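Local atomic coordinates of peptidoglycan D,D-transpeptidase MrdA (Pseudomonas aeruginosa, PDB entry 7KIS), a protein that probably cross-links peptidoglycan strands as a penicillin-binding D,D-transpeptidase in the building of the bacterial cell wall. Residues 281-286 with 316-321; 408-413 with 459-464; 415-420 with 478-483. All coordinates share one frame; numbering follows the deposited sequence.

Contact 1: residues 281-286 with 316-321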
ATOM      1  N   LEU A 281      -3.115   9.463   0.383  1.00 31.36           N
ATOM      2  CA  LEU A 281      -4.440  10.019   0.619  1.00 30.38           C
ATOM      3  C   LEU A 281      -5.256   9.186   1.598  1.00 32.12           C
ATOM      4  O   LEU A 281      -6.169   9.723   2.235  1.00 26.72           O
ATOM      5  CB  LEU A 281      -5.190  10.159  -0.704  1.00 28.99           C
ATOM      6  CG  LEU A 281      -4.453  10.973  -1.766  1.00 29.48           C
ATOM      7  CD1 LEU A 281      -5.170  10.887  -3.102  1.00 35.95           C
ATOM      8  CD2 LEU A 281      -4.303  12.420  -1.320  1.00 25.42           C
ATOM      9  N   ALA A 282      -4.952   7.896   1.731  1.00 34.82           N
ATOM     10  CA  ALA A 282      -5.666   7.044   2.671  1.00 32.93           C
ATOM     11  C   ALA A 282      -4.787   5.864   3.055  1.00 31.59           C
ATOM     12  O   ALA A 282      -4.026   5.344   2.233  1.00 30.23           O
ATOM     13  CB  ALA A 282      -6.993   6.553   2.083  1.00 26.70           C
ATOM     14  N   MET A 283      -4.911   5.443   4.316  1.00 34.20           N
ATOM     15  CA  MET A 283      -4.148   4.313   4.851  1.00 35.13           C
ATOM     16  C   MET A 283      -5.051   3.601   5.857  1.00 28.85           C
ATOM     17  O   MET A 283      -5.185   4.052   6.998  1.00 27.38           O
ATOM     18  CB  MET A 283      -2.848   4.781   5.490  1.00 25.71           C
ATOM     19  CG  MET A 283      -2.026   3.668   6.114  1.00 36.95           C
ATOM     20  SD  MET A 283      -0.704   4.305   7.158  1.00 55.68           S
ATOM     21  CE  MET A 283       0.352   2.865   7.284  1.00 37.47           C
ATOM     22  N   VAL A 284      -5.656   2.496   5.430  1.00 24.04           N
ATOM     23  CA  VAL A 284      -6.720   1.831   6.174  1.00 23.51           C
ATOM     24  C   VAL A 284      -6.266   0.430   6.554  1.00 27.82           C
ATOM     25  O   VAL A 284      -5.794  -0.327   5.700  1.00 31.96           O
ATOM     26  CB  VAL A 284      -8.022   1.777   5.356  1.00 27.65           C
ATOM     27  CG1 VAL A 284      -9.153   1.194   6.186  1.00 27.44           C
ATOM     28  CG2 VAL A 284      -8.376   3.162   4.851  1.00 25.81           C
ATOM     29  N   SER A 285      -6.405   0.092   7.836  1.00 36.29           N
ATOM     30  CA  SER A 285      -6.212  -1.273   8.316  1.00 31.36           C
ATOM     31  C   SER A 285      -7.329  -1.616   9.289  1.00 35.42           C
ATOM     32  O   SER A 285      -7.506  -0.926  10.298  1.00 37.03           O
ATOM     33  CB  SER A 285      -4.845  -1.438   8.986  1.00 32.68           C
ATOM     34  OG  SER A 285      -4.598  -2.796   9.309  1.00 39.88           O
ATOM     35  N   GLN A 286      -8.084  -2.680   8.986  1.00 36.12           N
ATOM     36  CA  GLN A 286      -9.258  -3.106   9.733  1.00 42.32           C
ATOM     37  C   GLN A 286      -9.004  -4.452  10.408  1.00 38.89           C
ATOM     38  O   GLN A 286      -8.351  -5.320   9.817  1.00 30.47           O
ATOM     39  CB  GLN A 286     -10.479  -3.218   8.808  1.00 29.41           C
ATOM     40  CG  GLN A 286     -11.801  -2.798   9.436  1.00 38.01           C
ATOM     41  CD  GLN A 286     -11.869  -1.311   9.737  1.00 44.36           C
ATOM     42  OE1 GLN A 286     -11.051  -0.529   9.254  1.00 37.01           O
ATOM     43  NE2 GLN A 286     -12.853  -0.915  10.536  1.00 54.90           N
ATOM     44  N   ASN A 316      -1.144  -4.154  12.010  1.00 34.64           N
ATOM     45  CA  ASN A 316      -1.088  -3.154  10.945  1.00 36.48           C
ATOM     46  C   ASN A 316      -0.912  -3.905   9.631  1.00 39.99           C
ATOM     47  O   ASN A 316       0.204  -4.160   9.177  1.00 40.71           O
ATOM     48  CB  ASN A 316       0.038  -2.157  11.189  1.00 45.45           C
ATOM     49  CG  ASN A 316      -0.128  -0.879  10.387  1.00 42.43           C
ATOM     50  OD1 ASN A 316      -0.617  -0.900   9.257  1.00 37.79           O
ATOM     51  ND2 ASN A 316       0.279   0.244  10.970  1.00 41.58           N
ATOM     52  N   ARG A 317      -2.040  -4.268   9.015  1.00 41.64           N
ATOM     53  CA  ARG A 317      -2.012  -5.082   7.805  1.00 33.15           C
ATOM     54  C   ARG A 317      -1.390  -4.358   6.619  1.00 35.60           C
ATOM     55  O   ARG A 317      -0.919  -5.017   5.687  1.00 38.14           O
ATOM     56  CB  ARG A 317      -3.429  -5.540   7.456  1.00 24.21           C
ATOM     57  CG  ARG A 317      -4.191  -6.105   8.643  1.00 31.34           C
ATOM     58  CD  ARG A 317      -5.530  -6.690   8.224  1.00 34.82           C
ATOM     59  NE  ARG A 317      -5.849  -7.915   8.953  1.00 38.42           N
ATOM     60  CZ  ARG A 317      -6.287  -7.948  10.208  1.00 36.07           C
ATOM     61  NH1 ARG A 317      -6.460  -6.820  10.883  1.00 40.21           N
ATOM     62  NH2 ARG A 317      -6.552  -9.109  10.789  1.00 37.19           N
ATOM     63  N   VAL A 318      -1.372  -3.025   6.633  1.00 35.16           N
ATOM     64  CA  VAL A 318      -0.758  -2.284   5.537  1.00 37.55           C
ATOM     65  C   VAL A 318       0.755  -2.453   5.559  1.00 36.84           C
ATOM     66  O   VAL A 318       1.391  -2.622   4.510  1.00 36.33           O
ATOM     67  CB  VAL A 318      -1.160  -0.799   5.607  1.00 32.54           C
ATOM     68  CG1 VAL A 318      -0.317   0.028   4.650  1.00 26.27           C
ATOM     69  CG2 VAL A 318      -2.637  -0.632   5.299  1.00 29.16           C
ATOM     70  N   LEU A 319       1.354  -2.435   6.747  1.00 34.39           N
ATOM     71  CA  LEU A 319       2.805  -2.391   6.886  1.00 31.21           C
ATOM     72  C   LEU A 319       3.426  -3.752   7.157  1.00 38.11           C
ATOM     73  O   LEU A 319       4.476  -4.069   6.589  1.00 38.08           O
ATOM     74  CB  LEU A 319       3.192  -1.429   8.012  1.00 41.85           C
ATOM     75  CG  LEU A 319       2.690   0.003   7.836  1.00 36.92           C
ATOM     76  CD1 LEU A 319       3.341   0.936   8.845  1.00 30.80           C
ATOM     77  CD2 LEU A 319       2.951   0.473   6.416  1.00 43.94           C
ATOM     78  N   ARG A 320       2.808  -4.564   8.012  1.00 44.07           N
ATOM     79  CA  ARG A 320       3.348  -5.868   8.371  1.00 43.89           C
ATOM     80  C   ARG A 320       2.471  -7.016   7.891  1.00 42.17           C
ATOM     81  O   ARG A 320       2.720  -8.170   8.259  1.00 42.14           O
ATOM     82  CB  ARG A 320       3.552  -5.949   9.886  1.00 35.97           C
ATOM     83  CG  ARG A 320       4.425  -4.832  10.432  1.00 41.08           C
ATOM     84  CD  ARG A 320       4.413  -4.793  11.948  1.00 55.78           C
ATOM     85  NE  ARG A 320       5.070  -3.594  12.461  1.00 61.39           N
ATOM     86  CZ  ARG A 320       4.446  -2.445  12.698  1.00 62.98           C
ATOM     87  NH1 ARG A 320       3.145  -2.335  12.469  1.00 57.42           N
ATOM     88  NH2 ARG A 320       5.123  -1.404  13.165  1.00 60.07           N
ATOM     89  N   GLY A 321       1.459  -6.733   7.073  1.00 35.32           N
ATOM     90  CA  GLY A 321       0.674  -7.788   6.467  1.00 38.88           C
ATOM     91  C   GLY A 321       1.218  -8.161   5.105  1.00 35.36           C
ATOM     92  O   GLY A 321       1.090  -7.396   4.146  1.00 36.83           O
TER

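Contact 2: residues 408-413 with 459-464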
ATOM      1  N   PHE A 408      10.334  -1.939  -9.142  1.00 30.03           N
ATOM      2  CA  PHE A 408       8.960  -1.544  -8.868  1.00 29.35           C
ATOM      3  C   PHE A 408       8.678  -1.413  -7.377  1.00 37.00           C
ATOM      4  O   PHE A 408       7.567  -1.024  -7.002  1.00 32.40           O
ATOM      5  CB  PHE A 408       7.984  -2.550  -9.485  1.00 31.77           C
ATOM      6  CG  PHE A 408       7.411  -2.113 -10.802  1.00 31.43           C
ATOM      7  CD1 PHE A 408       8.195  -2.090 -11.942  1.00 33.03           C
ATOM      8  CD2 PHE A 408       6.086  -1.724 -10.899  1.00 37.03           C
ATOM      9  CE1 PHE A 408       7.668  -1.685 -13.157  1.00 35.09           C
ATOM     10  CE2 PHE A 408       5.551  -1.319 -12.109  1.00 34.96           C
ATOM     11  CZ  PHE A 408       6.344  -1.300 -13.239  1.00 33.34           C
ATOM     12  N   GLY A 409       9.646  -1.739  -6.524  1.00 35.58           N
ATOM     13  CA  GLY A 409       9.502  -1.585  -5.092  1.00 32.00           C
ATOM     14  C   GLY A 409       9.223  -2.851  -4.314  1.00 34.89           C
ATOM     15  O   GLY A 409       8.969  -2.767  -3.106  1.00 41.91           O
ATOM     16  N   PHE A 410       9.268  -4.016  -4.953  1.00 33.54           N
ATOM     17  CA  PHE A 410       9.082  -5.286  -4.264  1.00 33.08           C
ATOM     18  C   PHE A 410      10.415  -5.788  -3.723  1.00 39.31           C
ATOM     19  O   PHE A 410      11.428  -5.766  -4.429  1.00 44.52           O
ATOM     20  CB  PHE A 410       8.460  -6.320  -5.204  1.00 25.56           C
ATOM     21  CG  PHE A 410       7.087  -5.949  -5.686  1.00 29.63           C
ATOM     22  CD1 PHE A 410       6.014  -5.925  -4.810  1.00 34.69           C
ATOM     23  CD2 PHE A 410       6.869  -5.617  -7.014  1.00 31.88           C
ATOM     24  CE1 PHE A 410       4.748  -5.582  -5.250  1.00 33.36           C
ATOM     25  CE2 PHE A 410       5.606  -5.272  -7.460  1.00 30.21           C
ATOM     26  CZ  PHE A 410       4.544  -5.254  -6.576  1.00 28.35           C
ATOM     27  N   GLY A 411      10.408  -6.242  -2.472  1.00 37.04           N
ATOM     28  CA  GLY A 411      11.626  -6.688  -1.822  1.00 41.17           C
ATOM     29  C   GLY A 411      11.947  -5.945  -0.540  1.00 39.45           C
ATOM     30  O   GLY A 411      12.021  -6.559   0.527  1.00 47.50           O
ATOM     31  N   GLN A 412      12.192  -4.643  -0.636  1.00 34.90           N
ATOM     32  CA  GLN A 412      12.347  -3.763   0.517  1.00 41.41           C
ATOM     33  C   GLN A 412      11.180  -2.779   0.585  1.00 41.42           C
ATOM     34  O   GLN A 412      10.272  -2.791  -0.252  1.00 36.30           O
ATOM     35  CB  GLN A 412      13.696  -3.044   0.493  1.00 44.97           C
ATOM     36  CG  GLN A 412      14.030  -2.314  -0.783  1.00 51.73           C
ATOM     37  CD  GLN A 412      15.455  -1.796  -0.768  1.00 58.79           C
ATOM     38  OE1 GLN A 412      16.293  -2.282  -0.008  1.00 67.18           O
ATOM     39  NE2 GLN A 412      15.736  -0.806  -1.605  1.00 58.98           N
ATOM     40  N   LYS A 413      11.213  -1.917   1.601  1.00 43.35           N
ATOM     41  CA  LYS A 413      10.114  -0.998   1.861  1.00 38.51           C
ATOM     42  C   LYS A 413      10.131   0.159   0.870  1.00 32.13           C
ATOM     43  O   LYS A 413      11.171   0.512   0.307  1.00 34.57           O
ATOM     44  CB  LYS A 413      10.223  -0.439   3.280  1.00 36.77           C
ATOM     45  CG  LYS A 413      11.500   0.366   3.487  1.00 38.07           C
ATOM     46  CD  LYS A 413      12.209   0.052   4.793  1.00 42.89           C
ATOM     47  CE  LYS A 413      11.525   0.707   5.976  1.00 48.28           C
ATOM     48  NZ  LYS A 413      12.327   0.537   7.221  1.00 40.86           N
ATOM     49  N   PRO A 459       0.545  -4.361   1.336  1.00 32.38           N
ATOM     50  CA  PRO A 459      -0.460  -3.583   0.591  1.00 35.19           C
ATOM     51  C   PRO A 459       0.009  -2.195   0.190  1.00 36.20           C
ATOM     52  O   PRO A 459      -0.620  -1.573  -0.674  1.00 37.80           O
ATOM     53  CB  PRO A 459      -1.643  -3.515   1.566  1.00 34.33           C
ATOM     54  CG  PRO A 459      -1.473  -4.709   2.442  1.00 31.28           C
ATOM     55  CD  PRO A 459       0.008  -4.879   2.606  1.00 38.42           C
ATOM     56  N   ILE A 460       1.087  -1.687   0.785  1.00 36.53           N
ATOM     57  CA  ILE A 460       1.639  -0.412   0.339  1.00 35.57           C
ATOM     58  C   ILE A 460       2.585  -0.627  -0.838  1.00 35.03           C
ATOM     59  O   ILE A 460       2.626   0.184  -1.770  1.00 39.27           O
ATOM     60  CB  ILE A 460       2.332   0.308   1.512  1.00 34.12           C
ATOM     61  CG1 ILE A 460       3.097   1.541   1.023  1.00 28.67           C
ATOM     62  CG2 ILE A 460       3.255  -0.642   2.262  1.00 38.16           C
ATOM     63  CD1 ILE A 460       2.205   2.641   0.494  1.00 35.06           C
ATOM     64  N   GLN A 461       3.354  -1.721  -0.818  1.00 28.50           N
ATOM     65  CA  GLN A 461       4.154  -2.087  -1.983  1.00 26.02           C
ATOM     66  C   GLN A 461       3.275  -2.280  -3.212  1.00 29.74           C
ATOM     67  O   GLN A 461       3.677  -1.949  -4.333  1.00 33.17           O
ATOM     68  CB  GLN A 461       4.952  -3.357  -1.692  1.00 28.27           C
ATOM     69  CG  GLN A 461       6.322  -3.110  -1.089  1.00 28.59           C
ATOM     70  CD  GLN A 461       6.955  -4.381  -0.563  1.00 34.06           C
ATOM     71  OE1 GLN A 461       6.301  -5.418  -0.470  1.00 35.35           O
ATOM     72  NE2 GLN A 461       8.236  -4.308  -0.217  1.00 38.23           N
ATOM     73  N   LEU A 462       2.067  -2.815  -3.018  1.00 36.27           N
ATOM     74  CA  LEU A 462       1.126  -2.959  -4.123  1.00 25.63           C
ATOM     75  C   LEU A 462       0.620  -1.603  -4.595  1.00 22.32           C
ATOM     76  O   LEU A 462       0.586  -1.327  -5.800  1.00 33.90           O
ATOM     77  CB  LEU A 462      -0.049  -3.845  -3.702  1.00 29.28           C
ATOM     78  CG  LEU A 462       0.082  -5.362  -3.842  1.00 33.41           C
ATOM     79  CD1 LEU A 462       0.680  -5.971  -2.587  1.00 34.25           C
ATOM     80  CD2 LEU A 462      -1.274  -5.976  -4.133  1.00 22.11           C
ATOM     81  N   ALA A 463       0.215  -0.745  -3.655  1.00 26.15           N
ATOM     82  CA  ALA A 463      -0.323   0.563  -4.021  1.00 27.06           C
ATOM     83  C   ALA A 463       0.727   1.430  -4.701  1.00 24.46           C
ATOM     84  O   ALA A 463       0.407   2.204  -5.610  1.00 33.61           O
ATOM     85  CB  ALA A 463      -0.878   1.267  -2.784  1.00 32.70           C
ATOM     86  N   GLN A 464       1.987   1.317  -4.275  1.00 23.07           N
ATOM     87  CA  GLN A 464       3.050   2.072  -4.929  1.00 26.46           C
ATOM     88  C   GLN A 464       3.284   1.570  -6.349  1.00 26.39           C
ATOM     89  O   GLN A 464       3.563   2.361  -7.256  1.00 27.17           O
ATOM     90  CB  GLN A 464       4.336   1.995  -4.105  1.00 25.94           C
ATOM     91  CG  GLN A 464       5.546   2.651  -4.758  1.00 28.57           C
ATOM     92  CD  GLN A 464       5.256   4.049  -5.280  1.00 41.68           C
ATOM     93  OE1 GLN A 464       4.526   4.823  -4.658  1.00 37.05           O
ATOM     94  NE2 GLN A 464       5.831   4.378  -6.431  1.00 34.68           N
TER
HETATM   95  O   HOH W   1       6.141  -1.503  -4.803  1.00 32.90           O

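Contact 3: residues 415-420 with 478-483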
ATOM      1  N   ALA A 415       7.788   3.241   1.289  1.00 40.34           N
ATOM      2  CA  ALA A 415       7.337   4.534   1.778  1.00 29.82           C
ATOM      3  C   ALA A 415       8.490   5.318   2.399  1.00 35.93           C
ATOM      4  O   ALA A 415       9.544   4.773   2.739  1.00 39.14           O
ATOM      5  CB  ALA A 415       6.214   4.360   2.798  1.00 32.30           C
ATOM      6  N   LEU A 416       8.268   6.624   2.552  1.00 35.71           N
ATOM      7  CA  LEU A 416       9.261   7.513   3.141  1.00 33.52           C
ATOM      8  C   LEU A 416       9.197   7.534   4.663  1.00 36.83           C
ATOM      9  O   LEU A 416      10.242   7.497   5.321  1.00 34.47           O
ATOM     10  CB  LEU A 416       9.086   8.934   2.594  1.00 35.23           C
ATOM     11  CG  LEU A 416       9.988  10.011   3.202  1.00 33.94           C
ATOM     12  CD1 LEU A 416      11.458   9.654   3.021  1.00 43.06           C
ATOM     13  CD2 LEU A 416       9.688  11.369   2.593  1.00 28.58           C
ATOM     14  N   ASP A 417       7.995   7.582   5.241  1.00 35.46           N
ATOM     15  CA  ASP A 417       7.829   7.811   6.674  1.00 29.00           C
ATOM     16  C   ASP A 417       6.764   6.885   7.267  1.00 33.80           C
ATOM     17  O   ASP A 417       5.759   7.317   7.822  1.00 40.81           O
ATOM     18  CB  ASP A 417       7.477   9.274   6.939  1.00 31.13           C
ATOM     19  CG  ASP A 417       6.405   9.794   5.998  1.00 30.04           C
ATOM     20  OD1 ASP A 417       5.653   8.973   5.435  1.00 23.32           O
ATOM     21  OD2 ASP A 417       6.315  11.027   5.820  1.00 36.09           O
ATOM     22  N   MET A 418       6.983   5.578   7.149  1.00 44.23           N
ATOM     23  CA  MET A 418       6.088   4.582   7.726  1.00 43.45           C
ATOM     24  C   MET A 418       6.883   3.685   8.665  1.00 35.88           C
ATOM     25  O   MET A 418       7.802   2.984   8.228  1.00 40.48           O
ATOM     26  CB  MET A 418       5.405   3.762   6.632  1.00 30.76           C
ATOM     27  CG  MET A 418       4.307   4.526   5.909  1.00 30.58           C
ATOM     28  SD  MET A 418       3.371   3.520   4.744  1.00 64.73           S
ATOM     29  CE  MET A 418       2.322   4.760   3.991  1.00 43.93           C
ATOM     30  N   PHE A 419       6.529   3.709   9.949  1.00 30.75           N
ATOM     31  CA  PHE A 419       7.296   2.994  10.961  1.00 36.41           C
ATOM     32  C   PHE A 419       7.011   1.500  10.903  1.00 38.77           C
ATOM     33  O   PHE A 419       5.851   1.075  10.939  1.00 51.13           O
ATOM     34  CB  PHE A 419       7.000   3.516  12.365  1.00 39.63           C
ATOM     35  CG  PHE A 419       7.733   2.759  13.437  1.00 41.00           C
ATOM     36  CD1 PHE A 419       9.107   2.880  13.564  1.00 41.90           C
ATOM     37  CD2 PHE A 419       7.060   1.896  14.287  1.00 49.73           C
ATOM     38  CE1 PHE A 419       9.794   2.175  14.529  1.00 45.82           C
ATOM     39  CE2 PHE A 419       7.743   1.186  15.260  1.00 50.87           C
ATOM     40  CZ  PHE A 419       9.114   1.324  15.378  1.00 47.38           C
ATOM     41  N   GLY A 420       8.074   0.705  10.817  1.00 35.34           N
ATOM     42  CA  GLY A 420       7.937  -0.735  10.875  1.00 40.78           C
ATOM     43  C   GLY A 420       7.386  -1.362   9.619  1.00 44.61           C
ATOM     44  O   GLY A 420       6.683  -2.375   9.697  1.00 44.76           O
ATOM     45  N   PRO A 478       5.874   6.893  -1.471  1.00 31.22           N
ATOM     46  CA  PRO A 478       4.710   7.323  -0.691  1.00 29.17           C
ATOM     47  C   PRO A 478       5.152   7.932   0.629  1.00 30.17           C
ATOM     48  O   PRO A 478       6.191   7.572   1.188  1.00 34.86           O
ATOM     49  CB  PRO A 478       3.920   6.026  -0.474  1.00 31.25           C
ATOM     50  CG  PRO A 478       4.455   5.059  -1.485  1.00 27.01           C
ATOM     51  CD  PRO A 478       5.884   5.439  -1.700  1.00 29.47           C
ATOM     52  N   HIS A 479       4.351   8.867   1.128  1.00 32.43           N
ATOM     53  CA  HIS A 479       4.678   9.530   2.380  1.00 30.34           C
ATOM     54  C   HIS A 479       3.400  10.049   3.017  1.00 28.31           C
ATOM     55  O   HIS A 479       2.530  10.588   2.328  1.00 32.99           O
ATOM     56  CB  HIS A 479       5.676  10.678   2.165  1.00 28.84           C
ATOM     57  CG  HIS A 479       5.278  11.634   1.083  1.00 35.23           C
ATOM     58  ND1 HIS A 479       4.861  12.921   1.345  1.00 35.89           N
ATOM     59  CD2 HIS A 479       5.245  11.495  -0.265  1.00 34.64           C
ATOM     60  CE1 HIS A 479       4.583  13.533   0.207  1.00 29.99           C
ATOM     61  NE2 HIS A 479       4.807  12.689  -0.785  1.00 30.04           N
ATOM     62  N   LEU A 480       3.299   9.883   4.335  1.00 27.88           N
ATOM     63  CA  LEU A 480       2.159  10.410   5.074  1.00 29.16           C
ATOM     64  C   LEU A 480       2.338  11.894   5.368  1.00 24.75           C
ATOM     65  O   LEU A 480       1.457  12.706   5.066  1.00 29.98           O
ATOM     66  CB  LEU A 480       1.966   9.622   6.371  1.00 27.62           C
ATOM     67  CG  LEU A 480       1.660   8.133   6.206  1.00 32.11           C
ATOM     68  CD1 LEU A 480       2.280   7.319   7.330  1.00 32.16           C
ATOM     69  CD2 LEU A 480       0.161   7.910   6.148  1.00 38.66           C
ATOM     70  N   ALA A 481       3.468  12.259   5.969  1.00 27.60           N
ATOM     71  CA  ALA A 481       3.756  13.648   6.301  1.00 31.38           C
ATOM     72  C   ALA A 481       3.828  14.511   5.049  1.00 32.43           C
ATOM     73  O   ALA A 481       4.802  14.437   4.293  1.00 38.21           O
ATOM     74  CB  ALA A 481       5.063  13.749   7.085  1.00 29.04           C
ATOM     75  N   LYS A 482       2.799  15.326   4.817  1.00 32.42           N
ATOM     76  CA  LYS A 482       2.827  16.240   3.680  1.00 32.55           C
ATOM     77  C   LYS A 482       3.841  17.354   3.903  1.00 31.42           C
ATOM     78  O   LYS A 482       4.653  17.652   3.020  1.00 28.90           O
ATOM     79  CB  LYS A 482       1.434  16.817   3.428  1.00 25.82           C
ATOM     80  CG  LYS A 482       1.239  17.357   2.021  1.00 19.32           C
ATOM     81  CD  LYS A 482      -0.228  17.616   1.721  1.00 29.64           C
ATOM     82  CE  LYS A 482      -0.397  18.457   0.463  1.00 30.96           C
ATOM     83  NZ  LYS A 482       0.225  17.818  -0.733  1.00 17.03           N
ATOM     84  N   THR A 483       3.803  17.988   5.076  1.00 34.34           N
ATOM     85  CA  THR A 483       4.753  19.028   5.444  1.00 36.51           C
ATOM     86  C   THR A 483       5.197  18.826   6.886  1.00 32.89           C
ATOM     87  O   THR A 483       4.439  18.331   7.723  1.00 32.94           O
ATOM     88  CB  THR A 483       4.173  20.448   5.303  1.00 33.10           C
ATOM     89  OG1 THR A 483       3.421  20.777   6.479  1.00 34.10           O
ATOM     90  CG2 THR A 483       3.275  20.568   4.080  1.00 34.33           C
TER

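Contact 1: residues 281-286 with 316-321
Ser-285 meets Arg-317 through the one hydrogen bond that joins these segments: the backbone N of Arg-317 donates to Ser-285 OG at 3.0 Å, with an N-H...O angle of 151°. OG stands anti to its own backbone N (chi1 -173°), on the side from which the first turn of the short helix arrives. The same hydroxyl oxygen lies 3.4 Å from Arg-317 CG, so it is held between the start of the helix and the root of the arginine side chain, and it is also weakly bonded to the backbone O of Tyr-315.

Two residues earlier in the strand the contact turns apolar. Met-283 reaches out as an extended chain, and its terminal CE ends against Leu-319, 3.6 Å from CD2, with the two side chains crossing at about a right angle. CE also touches Val-318 CG1 at 3.9 Å. The other branch of this valine, CG2, rests on the strand backbone at the carbonyl O of Val-284.

The long chain of Arg-317 passes the end of the strand, and its CD lies 3.5 Å from Gln-286 O. Its guanidinium is fixed from further out, by a salt bridge from NE to Glu-586 and by hydrogen bonds to the backbone O atoms of Asp-311 and Arg-312. The turn itself is pinned by a backbone bond from Arg-320 N to Asn-316 O.

Strand 280-286 is an outermost strand of the five-stranded antiparallel sheet of the transpeptidase domain. Ala-282 and Val-284 pack on helix 253-263, while the short helix 317-320 meets the strand through Met-283 and Ser-285 and sets Val-318 against Ala-269 and Val-271 of neighbouring strand 268-273.

Contact 2: residues 408-413 with 459-464
Gln-461 reaches from its helix into the loop that follows helix 398-407, touching Phe-410, Gly-409 and Gln-412 in turn. At the root of the Gln-461 side chain, CB lies 4.2 Å from Phe-410 CD1. CG then passes the carbonyl O of Gly-409 at 3.3 Å. With CD anti to CA (chi2 168°) the chain runs on extended, carrying the amide past the same carbonyl. At the tip NE2 donates to Gln-412 O, which lies close to the amide plane of Gln-461, whereas NE2 sits 54° out of the plane of the accepting carbonyl; the modelled 2.5 Å is doubtfully short. NE2 also donates to Asp-423 O, and OE1 accepts from Thr-458 N, so both ends of the buried amide are engaged.

The Phe-410 ring is turned 67° from this amide and brings CE1 to 3.9 Å from Gln-461 O. A water over the centre of the ring donates to that oxygen and to Phe-408 O. Gly-409, with positive phi, forms the Schellman motif that ends helix 398-407 and starts the loop.

Helix 459-470 is thus fastened to the loop by one face, while Ile-460 and Ala-463 pack on strand 268-273. Leu-462, its side chain about 10 Å from that of Ser-327, the predicted acyl-ester nucleophile, packs on strand 566-572 of the central sheet.

Contact 3: residues 415-420 with 478-483
Ala-415 and Leu-416 run beside Pro-478 and His-479, the closest CA atoms (Ala-415 and Pro-478) 4.6 Å apart, and one backbone hydrogen bond joins them, from Leu-416 N to Pro-478 O at 2.7 Å. The C=O...N angle is 174°, so the donor sits almost straight ahead of the carbonyl. Within the penicillin-binding transpeptidase domain, this contact is clamped by a carboxylate that grips two successive backbone N-H groups. Asp-417 has chi1 at 45°, which tucks CG between its own N and carbonyl carbon. OD1 takes Leu-480 N at 2.8 Å on its syn side. OD2 takes Ala-481 N at 3.1 Å from above the carboxylate plane, 41° out of it, and also bonds Tyr-211 OH. Two N-H groups donated to this buried carboxylate would be expected to stabilise its ionised form.

The side chain of the next residue, Met-418, crosses that of Leu-480 at about a right angle, with CG 3.7 Å from Leu-480 CD1. Both side chains also reach Val-280 of strand 280-286, while Pro-478 packs on Ile-460 of helix 459-470.

ND1 of His-479 donates weakly to Ala-481 O, which lies 3.3 Å away at the ring edge and in its plane, and NE2 bonds Thr-277 O. At the base of that side chain, His-479 CB meets Leu-416 CB at 3.9 Å.

In the fold
Contact 1 closes first along the chain, joining an edge strand of the central sheet to helix 317-320 across a loop that contains helix 300-307. Contacts 2 and 3 come later and cross: 408-413 and 415-420 lie in one long loop after helix 398-407, and their partners follow in the same order, 459-464 on helix 459-470 and then 478-483 leading into strand 481-484. The loop is therefore tied both to a helix on the central sheet and to the chain entering the second sheet. Each contact touches the other two: the carbonyl O atoms of Arg-317 and Val-318 lie against Pro-459, Leu-319 packs on Met-418, and Gln-464 on Pro-478.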